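PDB 4LQ8: Sca-family protein from Rickettsia rickettsii, which is a rickettsial surface cell antigen (Sca4), probably linked to cell adhesion and represented here by its N-terminal head domain. Local coordinates for residues 276-279 and 280-284; 306-309 and 310-314; 314-317 and 318-322. All coordinates share one frame; numbering follows the deposited sequence.

Interaction 1: 276-279 and 280-284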
ATOM      1  N   ILE A 276      -6.007  -2.262  -2.240  1.00 23.18           N
ATOM      2  CA  ILE A 276      -4.717  -2.306  -1.563  1.00 21.93           C
ATOM      3  C   ILE A 276      -4.355  -0.868  -1.220  1.00 26.10           C
ATOM      4  O   ILE A 276      -4.966   0.069  -1.748  1.00 25.48           O
ATOM      5  CB  ILE A 276      -3.583  -3.016  -2.360  1.00 23.93           C
ATOM      6  CG1 ILE A 276      -3.210  -2.227  -3.670  1.00 23.26           C
ATOM      7  CG2 ILE A 276      -3.902  -4.503  -2.619  1.00 23.18           C
ATOM      8  CD1 ILE A 276      -1.897  -2.728  -4.377  1.00 25.34           C
ATOM      9  N   SER A 277      -3.371  -0.684  -0.347  1.00 23.10           N
ATOM     10  CA  SER A 277      -2.836   0.648  -0.060  1.00 22.59           C
ATOM     11  C   SER A 277      -1.420   0.520   0.429  1.00 24.74           C
ATOM     12  O   SER A 277      -1.018  -0.537   0.919  1.00 23.65           O
ATOM     13  CB  SER A 277      -3.695   1.405   0.958  1.00 24.27           C
ATOM     14  OG  SER A 277      -3.330   1.142   2.304  1.00 22.88           O
ATOM     15  N   SER A 278      -0.692   1.627   0.364  1.00 21.04           N
ATOM     16  CA  SER A 278       0.660   1.728   0.884  1.00 20.53           C
ATOM     17  C   SER A 278       1.040   3.191   0.958  1.00 25.26           C
ATOM     18  O   SER A 278       0.397   4.012   0.292  1.00 24.40           O
ATOM     19  CB  SER A 278       1.632   0.974  -0.026  1.00 20.98           C
ATOM     20  OG  SER A 278       1.991   1.729  -1.169  1.00 22.91           O
ATOM     21  N   PRO A 279       2.134   3.543   1.676  1.00 24.23           N
ATOM     22  CA  PRO A 279       2.680   4.904   1.538  1.00 24.13           C
ATOM     23  C   PRO A 279       3.064   5.144   0.065  1.00 23.81           C
ATOM     24  O   PRO A 279       3.436   4.187  -0.636  1.00 22.78           O
ATOM     25  CB  PRO A 279       3.956   4.876   2.401  1.00 26.46           C
ATOM     26  CG  PRO A 279       3.830   3.693   3.231  1.00 30.87           C
ATOM     27  CD  PRO A 279       3.027   2.698   2.492  1.00 25.37           C
ATOM     28  N   LYS A 280       2.961   6.401  -0.402  1.00 18.41           N
ATOM     29  CA  LYS A 280       3.247   6.771  -1.787  1.00 19.91           C
ATOM     30  C   LYS A 280       4.243   7.946  -1.880  1.00 26.37           C
ATOM     31  O   LYS A 280       4.240   8.784  -0.988  1.00 25.78           O
ATOM     32  CB  LYS A 280       1.933   7.125  -2.567  1.00 21.63           C
ATOM     33  CG  LYS A 280       0.978   5.944  -2.812  1.00 25.54           C
ATOM     34  CD  LYS A 280       1.613   4.805  -3.635  1.00 25.64           C
ATOM     35  CE  LYS A 280       0.630   3.755  -4.098  1.00 32.97           C
ATOM     36  NZ  LYS A 280       0.283   2.789  -3.026  1.00 31.96           N
ATOM     37  N   PRO A 281       5.052   8.068  -2.960  1.00 24.81           N
ATOM     38  CA  PRO A 281       5.193   7.112  -4.081  1.00 25.64           C
ATOM     39  C   PRO A 281       5.894   5.829  -3.583  1.00 28.85           C
ATOM     40  O   PRO A 281       6.732   5.879  -2.684  1.00 27.86           O
ATOM     41  CB  PRO A 281       6.051   7.899  -5.096  1.00 26.84           C
ATOM     42  CG  PRO A 281       6.908   8.769  -4.238  1.00 31.01           C
ATOM     43  CD  PRO A 281       6.012   9.187  -3.090  1.00 26.28           C
ATOM     44  N   LEU A 282       5.517   4.695  -4.134  1.00 25.26           N
ATOM     45  CA  LEU A 282       6.129   3.415  -3.778  1.00 25.69           C
ATOM     46  C   LEU A 282       7.367   3.163  -4.674  1.00 28.50           C
ATOM     47  O   LEU A 282       7.302   3.395  -5.876  1.00 28.44           O
ATOM     48  CB  LEU A 282       5.083   2.295  -3.973  1.00 25.28           C
ATOM     49  CG  LEU A 282       5.425   0.910  -3.436  1.00 30.18           C
ATOM     50  CD1 LEU A 282       5.654   0.938  -1.918  1.00 29.39           C
ATOM     51  CD2 LEU A 282       4.317  -0.059  -3.743  1.00 30.31           C
ATOM     52  N   LYS A 283       8.485   2.734  -4.094  1.00 23.09           N
ATOM     53  CA  LYS A 283       9.668   2.408  -4.905  1.00 22.62           C
ATOM     54  C   LYS A 283       9.859   0.883  -4.915  1.00 24.87           C
ATOM     55  O   LYS A 283       9.379   0.199  -4.019  1.00 22.82           O
ATOM     56  CB  LYS A 283      10.960   3.089  -4.371  1.00 25.20           C
ATOM     57  CG  LYS A 283      10.892   4.602  -4.095  1.00 29.27           C
ATOM     58  CD  LYS A 283      10.660   5.391  -5.354  1.00 37.97           C
ATOM     59  CE  LYS A 283      11.009   6.843  -5.204  1.00 42.40           C
ATOM     60  NZ  LYS A 283      10.929   7.509  -6.530  1.00 45.56           N
ATOM     61  N   PHE A 284      10.619   0.382  -5.884  1.00 21.86           N
ATOM     62  CA  PHE A 284      11.001  -1.018  -5.995  1.00 21.63           C
ATOM     63  C   PHE A 284      12.501  -1.064  -6.113  1.00 25.51           C
ATOM     64  O   PHE A 284      13.103  -0.269  -6.855  1.00 25.13           O
ATOM     65  CB  PHE A 284      10.304  -1.736  -7.179  1.00 22.79           C
ATOM     66  CG  PHE A 284       8.838  -1.946  -6.861  1.00 23.73           C
ATOM     67  CD1 PHE A 284       8.434  -2.960  -5.996  1.00 25.21           C
ATOM     68  CD2 PHE A 284       7.871  -1.079  -7.359  1.00 26.61           C
ATOM     69  CE1 PHE A 284       7.084  -3.113  -5.649  1.00 26.65           C
ATOM     70  CE2 PHE A 284       6.521  -1.252  -7.036  1.00 28.17           C
ATOM     71  CZ  PHE A 284       6.141  -2.257  -6.171  1.00 25.90           C
TER
HETATM   72  O   HOH W   1      -2.256   3.646  -1.305  1.00 22.85           O
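A serine chi1 and two bends in the lysine chain bring S278 and K280 together. The chi1 of S278 (80°) turns OG to where the lysine end and P279 O can both meet it, while bends of the K280 chain at chi2 (-60°) and chi4 (-79°) fold its ammonium back over the preceding residues. They meet in the buried connection between strand 271-277 and strand 282-285, two strands of the mixed sheet that are not paired with each other; the chain turns here with a cis peptide bond between K280 and P281. K280 NZ donates to S278 OG at 2.7 Å, a short bond between residues only two apart. The same hydroxyl donates onward, S278 OG lying 2.9 Å from P279 O; it comes to that oxygen from above the carbonyl plane. OG thus accepts from the lysine and donates to the P279 carbonyl, two bonds that together fix its rotation. A water takes a second N-H of the ammonium, 3.2 Å from K280 NZ, and also accepts from S278 N at 3.1 Å, so serine and lysine are joined through both the hydroxyl and the solvent molecule. The aliphatic part of K280 follows the backbone it has doubled back on, with CD 3.6 Å from P279 O. Helices flank the turn: E145 of helix 135-155 accepts from K280 N, and Q77 of helix 64-90 bonds to S278 O. P279 turns its ring to I295 and L304, sheet residues on which L282 also packs. L282 itself closes over the polar cluster from the other strand, and both methyls reach the serine oxygen: CD1 lies 3.8 Å and CD2 3.9 Å from S278 OG.

Interaction 2: 306-309 and 310-314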
ATOM      1  N   VAL A 306       5.929  -6.803  -0.106  1.00 22.33           N
ATOM      2  CA  VAL A 306       5.376  -7.072  -1.435  1.00 22.37           C
ATOM      3  C   VAL A 306       6.445  -6.857  -2.518  1.00 25.23           C
ATOM      4  O   VAL A 306       7.183  -5.861  -2.493  1.00 24.55           O
ATOM      5  CB  VAL A 306       4.058  -6.242  -1.654  1.00 25.58           C
ATOM      6  CG1 VAL A 306       4.313  -4.734  -1.859  1.00 23.87           C
ATOM      7  CG2 VAL A 306       3.198  -6.825  -2.772  1.00 25.58           C
ATOM      8  N   THR A 307       6.565  -7.799  -3.428  1.00 22.67           N
ATOM      9  CA  THR A 307       7.542  -7.656  -4.509  1.00 22.86           C
ATOM     10  C   THR A 307       6.857  -6.921  -5.650  1.00 25.01           C
ATOM     11  O   THR A 307       5.637  -6.819  -5.657  1.00 23.90           O
ATOM     12  CB  THR A 307       8.052  -9.023  -4.994  1.00 25.91           C
ATOM     13  OG1 THR A 307       6.940  -9.744  -5.512  1.00 23.68           O
ATOM     14  CG2 THR A 307       8.812  -9.823  -3.911  1.00 18.87           C
ATOM     15  N   ARG A 308       7.625  -6.485  -6.650  1.00 23.34           N
ATOM     16  CA  ARG A 308       7.071  -5.813  -7.823  1.00 22.33           C
ATOM     17  C   ARG A 308       6.072  -6.683  -8.600  1.00 24.75           C
ATOM     18  O   ARG A 308       5.005  -6.199  -8.981  1.00 24.83           O
ATOM     19  CB  ARG A 308       8.188  -5.322  -8.732  1.00 23.67           C
ATOM     20  CG  ARG A 308       7.757  -4.065  -9.444  1.00 37.33           C
ATOM     21  CD  ARG A 308       7.973  -4.100 -10.913  1.00 52.66           C
ATOM     22  NE  ARG A 308       7.987  -2.720 -11.387  1.00 65.99           N
ATOM     23  CZ  ARG A 308       8.642  -2.297 -12.457  1.00 69.97           C
ATOM     24  NH1 ARG A 308       9.338  -3.151 -13.195  1.00 44.44           N
ATOM     25  NH2 ARG A 308       8.596  -1.021 -12.808  1.00 64.90           N
ATOM     26  N   GLY A 309       6.419  -7.947  -8.796  1.00 20.32           N
ATOM     27  CA  GLY A 309       5.566  -8.894  -9.503  1.00 21.37           C
ATOM     28  C   GLY A 309       4.260  -9.087  -8.757  1.00 25.58           C
ATOM     29  O   GLY A 309       3.198  -9.030  -9.355  1.00 25.45           O
ATOM     30  N   LYS A 310       4.323  -9.258  -7.431  1.00 23.84           N
ATOM     31  CA  LYS A 310       3.105  -9.416  -6.629  1.00 24.02           C
ATOM     32  C   LYS A 310       2.253  -8.113  -6.651  1.00 27.49           C
ATOM     33  O   LYS A 310       1.036  -8.168  -6.838  1.00 26.49           O
ATOM     34  CB  LYS A 310       3.452  -9.842  -5.187  1.00 23.96           C
ATOM     35  CG  LYS A 310       2.233 -10.021  -4.270  1.00 26.28           C
ATOM     36  CD  LYS A 310       1.244 -11.066  -4.772  1.00 25.89           C
ATOM     37  CE  LYS A 310       1.829 -12.470  -4.771  1.00 26.03           C
ATOM     38  NZ  LYS A 310       0.783 -13.450  -5.154  1.00 29.87           N
ATOM     39  N   TYR A 311       2.912  -6.966  -6.514  1.00 23.49           N
ATOM     40  CA  TYR A 311       2.250  -5.668  -6.528  1.00 23.72           C
ATOM     41  C   TYR A 311       1.495  -5.451  -7.842  1.00 28.92           C
ATOM     42  O   TYR A 311       0.329  -5.065  -7.800  1.00 28.17           O
ATOM     43  CB  TYR A 311       3.267  -4.549  -6.308  1.00 24.93           C
ATOM     44  CG  TYR A 311       2.636  -3.175  -6.328  1.00 28.30           C
ATOM     45  CD1 TYR A 311       1.897  -2.708  -5.241  1.00 29.59           C
ATOM     46  CD2 TYR A 311       2.784  -2.331  -7.430  1.00 29.64           C
ATOM     47  CE1 TYR A 311       1.331  -1.434  -5.245  1.00 31.81           C
ATOM     48  CE2 TYR A 311       2.232  -1.049  -7.436  1.00 30.75           C
ATOM     49  CZ  TYR A 311       1.499  -0.613  -6.345  1.00 36.98           C
ATOM     50  OH  TYR A 311       0.940   0.635  -6.331  1.00 46.31           O
ATOM     51  N   LYS A 312       2.145  -5.733  -9.000  1.00 26.86           N
ATOM     52  CA  LYS A 312       1.504  -5.630 -10.317  1.00 27.38           C
ATOM     53  C   LYS A 312       0.306  -6.590 -10.454  1.00 31.36           C
ATOM     54  O   LYS A 312      -0.718  -6.189 -10.988  1.00 32.45           O
ATOM     55  CB  LYS A 312       2.525  -5.853 -11.466  1.00 30.34           C
ATOM     56  CG  LYS A 312       3.691  -4.831 -11.485  1.00 35.45           C
ATOM     57  CD  LYS A 312       3.290  -3.347 -11.675  1.00 45.47           C
ATOM     58  CE  LYS A 312       4.449  -2.380 -11.397  1.00 48.81           C
ATOM     59  NZ  LYS A 312       4.178  -0.995 -11.885  1.00 41.34           N
ATOM     60  N   GLU A 313       0.417  -7.831  -9.960  1.00 27.06           N
ATOM     61  CA  GLU A 313      -0.696  -8.800  -9.990  1.00 27.75           C
ATOM     62  C   GLU A 313      -1.881  -8.293  -9.144  1.00 30.21           C
ATOM     63  O   GLU A 313      -3.034  -8.419  -9.568  1.00 30.02           O
ATOM     64  CB  GLU A 313      -0.269 -10.145  -9.400  1.00 29.41           C
ATOM     65  CG  GLU A 313       0.355 -11.125 -10.362  1.00 44.00           C
ATOM     66  CD  GLU A 313       0.950 -12.345  -9.671  1.00 75.16           C
ATOM     67  OE1 GLU A 313       0.468 -12.717  -8.573  1.00 59.87           O
ATOM     68  OE2 GLU A 313       1.918 -12.918 -10.225  1.00 79.96           O
ATOM     69  N   MET A 314      -1.588  -7.748  -7.935  1.00 24.14           N
ATOM     70  CA  MET A 314      -2.604  -7.205  -7.022  1.00 22.01           C
ATOM     71  C   MET A 314      -3.219  -5.960  -7.619  1.00 25.34           C
ATOM     72  O   MET A 314      -4.435  -5.831  -7.599  1.00 26.05           O
ATOM     73  CB  MET A 314      -2.016  -6.928  -5.626  1.00 22.60           C
ATOM     74  CG  MET A 314      -1.614  -8.186  -4.902  1.00 24.64           C
ATOM     75  SD  MET A 314      -0.881  -7.848  -3.295  1.00 26.94           S
ATOM     76  CE  MET A 314      -2.373  -7.862  -2.255  1.00 23.90           C
TER
HETATM   77  O   HOH W   2       6.536   0.563 -11.290  1.00 51.06           O
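V306 and K310 cross at about a right angle, the CG2 methyl of the valine set against the lysine chain with V306 CG2 3.7 Å from K310 CG. This is the N-terminal end of helix 308-320, entered directly from strand 306-307, with T307 as N-cap. V306, just before the cap, also touches Y311 by its CG2, 4.2 Å from Y311 CB, the pairing of a hydrophobic staple; the same methyl meets the sulfur of M314 one turn on. V306 CG2 stands anti to the backbone N (the other methyl, CG1, has a chi1 of 73°), and this aims it at the helix. T307 sets OG1 beside K310 CB and turns it to the helix end, accepting from K310 N in a straight but long bond of 3.3 Å. The Y311 amide is held by T307 O.

On another side of the first turn R308 and K312 run obliquely past each other, K312 CE lying 3.6 Å from R308 NE. Two positive groups so close would be expected to repel, yet a water lies at the edge of the guanidinium, in its plane, accepting from both R308 NH2 and K312 NZ, and the K312 ammonium has a salt bridge to D327. Y311 sends its hydroxyl to the backbone oxygen of the same D327. K310, bent at chi2 and chi3, carries its ammonium to D225 and to the carbonyl of F226. It also makes a salt bridge along the helix, K310 NZ to E313 OE1 at 3.5 Å.

Interaction 3: 314-317 and 318-322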
ATOM      1  N   MET A 314      -1.588  -7.748  -7.935  1.00 24.14           N
ATOM      2  CA  MET A 314      -2.604  -7.205  -7.022  1.00 22.01           C
ATOM      3  C   MET A 314      -3.219  -5.960  -7.619  1.00 25.34           C
ATOM      4  O   MET A 314      -4.435  -5.831  -7.599  1.00 26.05           O
ATOM      5  CB  MET A 314      -2.016  -6.928  -5.626  1.00 22.60           C
ATOM      6  CG  MET A 314      -1.614  -8.186  -4.902  1.00 24.64           C
ATOM      7  SD  MET A 314      -0.881  -7.848  -3.295  1.00 26.94           S
ATOM      8  CE  MET A 314      -2.373  -7.862  -2.255  1.00 23.90           C
ATOM      9  N   MET A 315      -2.400  -5.067  -8.196  1.00 22.76           N
ATOM     10  CA  MET A 315      -2.909  -3.854  -8.861  1.00 22.58           C
ATOM     11  C   MET A 315      -3.885  -4.243  -9.986  1.00 27.93           C
ATOM     12  O   MET A 315      -4.999  -3.724 -10.025  1.00 28.09           O
ATOM     13  CB  MET A 315      -1.767  -2.966  -9.388  1.00 23.78           C
ATOM     14  CG  MET A 315      -1.200  -2.023  -8.326  1.00 26.69           C
ATOM     15  SD  MET A 315      -2.421  -0.948  -7.468  1.00 29.47           S
ATOM     16  CE  MET A 315      -2.990   0.056  -8.859  1.00 26.04           C
ATOM     17  N   LYS A 316      -3.504  -5.223 -10.823  1.00 26.01           N
ATOM     18  CA  LYS A 316      -4.353  -5.755 -11.900  1.00 27.26           C
ATOM     19  C   LYS A 316      -5.727  -6.284 -11.388  1.00 30.87           C
ATOM     20  O   LYS A 316      -6.751  -5.923 -11.952  1.00 31.50           O
ATOM     21  CB  LYS A 316      -3.609  -6.838 -12.702  1.00 29.63           C
ATOM     22  CG  LYS A 316      -4.339  -7.338 -13.965  1.00 45.15           C
ATOM     23  CD  LYS A 316      -4.487  -6.256 -15.041  1.00 66.92           C
ATOM     24  CE  LYS A 316      -5.579  -6.563 -16.048  1.00 87.42           C
ATOM     25  NZ  LYS A 316      -5.812  -5.425 -16.983  1.00 96.42           N
ATOM     26  N   GLU A 317      -5.741  -7.102 -10.328  1.00 27.57           N
ATOM     27  CA  GLU A 317      -6.973  -7.656  -9.743  1.00 27.25           C
ATOM     28  C   GLU A 317      -7.862  -6.548  -9.128  1.00 27.97           C
ATOM     29  O   GLU A 317      -9.077  -6.555  -9.336  1.00 27.01           O
ATOM     30  CB  GLU A 317      -6.631  -8.763  -8.721  1.00 28.61           C
ATOM     31  CG  GLU A 317      -7.815  -9.481  -8.082  1.00 29.97           C
ATOM     32  CD  GLU A 317      -8.704 -10.321  -8.977  1.00 47.48           C
ATOM     33  OE1 GLU A 317      -8.347 -10.534 -10.156  1.00 34.90           O
ATOM     34  OE2 GLU A 317      -9.773 -10.766  -8.496  1.00 41.72           O
ATOM     35  N   VAL A 318      -7.249  -5.590  -8.406  1.00 24.10           N
ATOM     36  CA  VAL A 318      -7.919  -4.437  -7.801  1.00 23.19           C
ATOM     37  C   VAL A 318      -8.664  -3.640  -8.896  1.00 31.30           C
ATOM     38  O   VAL A 318      -9.852  -3.335  -8.730  1.00 32.91           O
ATOM     39  CB  VAL A 318      -6.953  -3.549  -6.954  1.00 25.40           C
ATOM     40  CG1 VAL A 318      -7.561  -2.172  -6.631  1.00 24.42           C
ATOM     41  CG2 VAL A 318      -6.526  -4.261  -5.669  1.00 24.14           C
ATOM     42  N   GLU A 319      -7.979  -3.337 -10.014  1.00 28.66           N
ATOM     43  CA  GLU A 319      -8.550  -2.592 -11.148  1.00 28.19           C
ATOM     44  C   GLU A 319      -9.707  -3.351 -11.797  1.00 31.06           C
ATOM     45  O   GLU A 319     -10.746  -2.752 -12.040  1.00 27.27           O
ATOM     46  CB  GLU A 319      -7.475  -2.251 -12.185  1.00 29.38           C
ATOM     47  CG  GLU A 319      -6.492  -1.184 -11.697  1.00 38.32           C
ATOM     48  CD  GLU A 319      -5.179  -1.055 -12.454  1.00 62.61           C
ATOM     49  OE1 GLU A 319      -4.943  -1.836 -13.408  1.00 56.25           O
ATOM     50  OE2 GLU A 319      -4.371  -0.175 -12.074  1.00 56.13           O
ATOM     51  N   LEU A 320      -9.559  -4.683 -11.993  1.00 30.87           N
ATOM     52  CA  LEU A 320     -10.625  -5.520 -12.559  1.00 32.43           C
ATOM     53  C   LEU A 320     -11.867  -5.529 -11.639  1.00 35.87           C
ATOM     54  O   LEU A 320     -12.990  -5.616 -12.134  1.00 36.86           O
ATOM     55  CB  LEU A 320     -10.128  -6.947 -12.843  1.00 33.29           C
ATOM     56  CG  LEU A 320      -9.188  -7.103 -14.060  1.00 40.20           C
ATOM     57  CD1 LEU A 320      -8.473  -8.464 -14.039  1.00 40.92           C
ATOM     58  CD2 LEU A 320      -9.956  -6.950 -15.396  1.00 44.15           C
ATOM     59  N   ASN A 321     -11.652  -5.365 -10.312  1.00 29.69           N
ATOM     60  CA  ASN A 321     -12.715  -5.357  -9.305  1.00 28.62           C
ATOM     61  C   ASN A 321     -13.173  -3.945  -8.945  1.00 32.33           C
ATOM     62  O   ASN A 321     -13.805  -3.743  -7.909  1.00 32.63           O
ATOM     63  CB  ASN A 321     -12.307  -6.182  -8.077  1.00 24.03           C
ATOM     64  CG  ASN A 321     -12.155  -7.649  -8.385  1.00 38.29           C
ATOM     65  OD1 ASN A 321     -12.766  -8.175  -9.304  1.00 39.81           O
ATOM     66  ND2 ASN A 321     -11.312  -8.335  -7.656  1.00 30.18           N
ATOM     67  N   GLN A 322     -12.875  -2.978  -9.838  1.00 29.96           N
ATOM     68  CA  GLN A 322     -13.278  -1.566  -9.773  1.00 29.72           C
ATOM     69  C   GLN A 322     -12.736  -0.820  -8.549  1.00 32.25           C
ATOM     70  O   GLN A 322     -13.405   0.074  -8.030  1.00 31.50           O
ATOM     71  CB  GLN A 322     -14.822  -1.422  -9.864  1.00 31.81           C
ATOM     72  CG  GLN A 322     -15.490  -2.149 -11.040  1.00 48.53           C
ATOM     73  CD  GLN A 322     -14.856  -1.815 -12.365  1.00 75.11           C
ATOM     74  OE1 GLN A 322     -14.189  -2.653 -12.982  1.00 75.39           O
ATOM     75  NE2 GLN A 322     -15.014  -0.573 -12.812  1.00 66.94           N
TER
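Regular i to i+4 bonds carry helix 308-320 through this last stretch, V318 N, E319 N and L320 N donating in turn to M314 O, M315 O and K316 O, and N321 N closes the series on E317 O with a more bent bond. E317 and N321 meet with their flat ends nearly perpendicular, carboxylate and amide planes 89° apart. N321 ND2 donates to E317 OE2 at 3.0 Å, coming from above the carboxylate plane. With CG anti to its backbone N and a bend at chi2 (65°), E317 turns its carboxylate along the helix toward that amide. The other oxygen, OE1, has a salt bridge to K229, and N321 ND2 has its strongest partner in L273 O of strand 271-277, so the amide ties the helix end to the sheet. Here the helix stops in a Schellman motif: Q322, with positive phi, is the C-prime residue, its N bonding to E319 O while the next amide reaches back to V318 O. V318 CG2 lies 3.2 Å from M314 O, and the side chain also touches E275 of strand 271-277. On the outer side the K316 chain meets a leucine methyl, K316 CE 4.0 Å from L320 CD1. M315, folded at chi2 and chi3, brings its CE methyl 3.5 Å from E319 OE2.

In the fold
Interactions 2 and 3 are the two ends of helix 308-320, sharing M314, whereas interaction 1 is the buried connection between two strands against which that helix packs. The touching residues of interaction 1 are all buried, and its polar groups are met by a serine-lysine-water cluster and by side chains of the flanking helices and the sheet; the helix contacts are only partly buried and carry more exposed charged groups. Chemistry also differs along the helix, with a threonine cap and apolar staple at the start and a Glu-Asn pair and Schellman motif at the end. The three join in apolar packing: F284, L282 and I276 meet Y311, and I276 continues to M314 and M315.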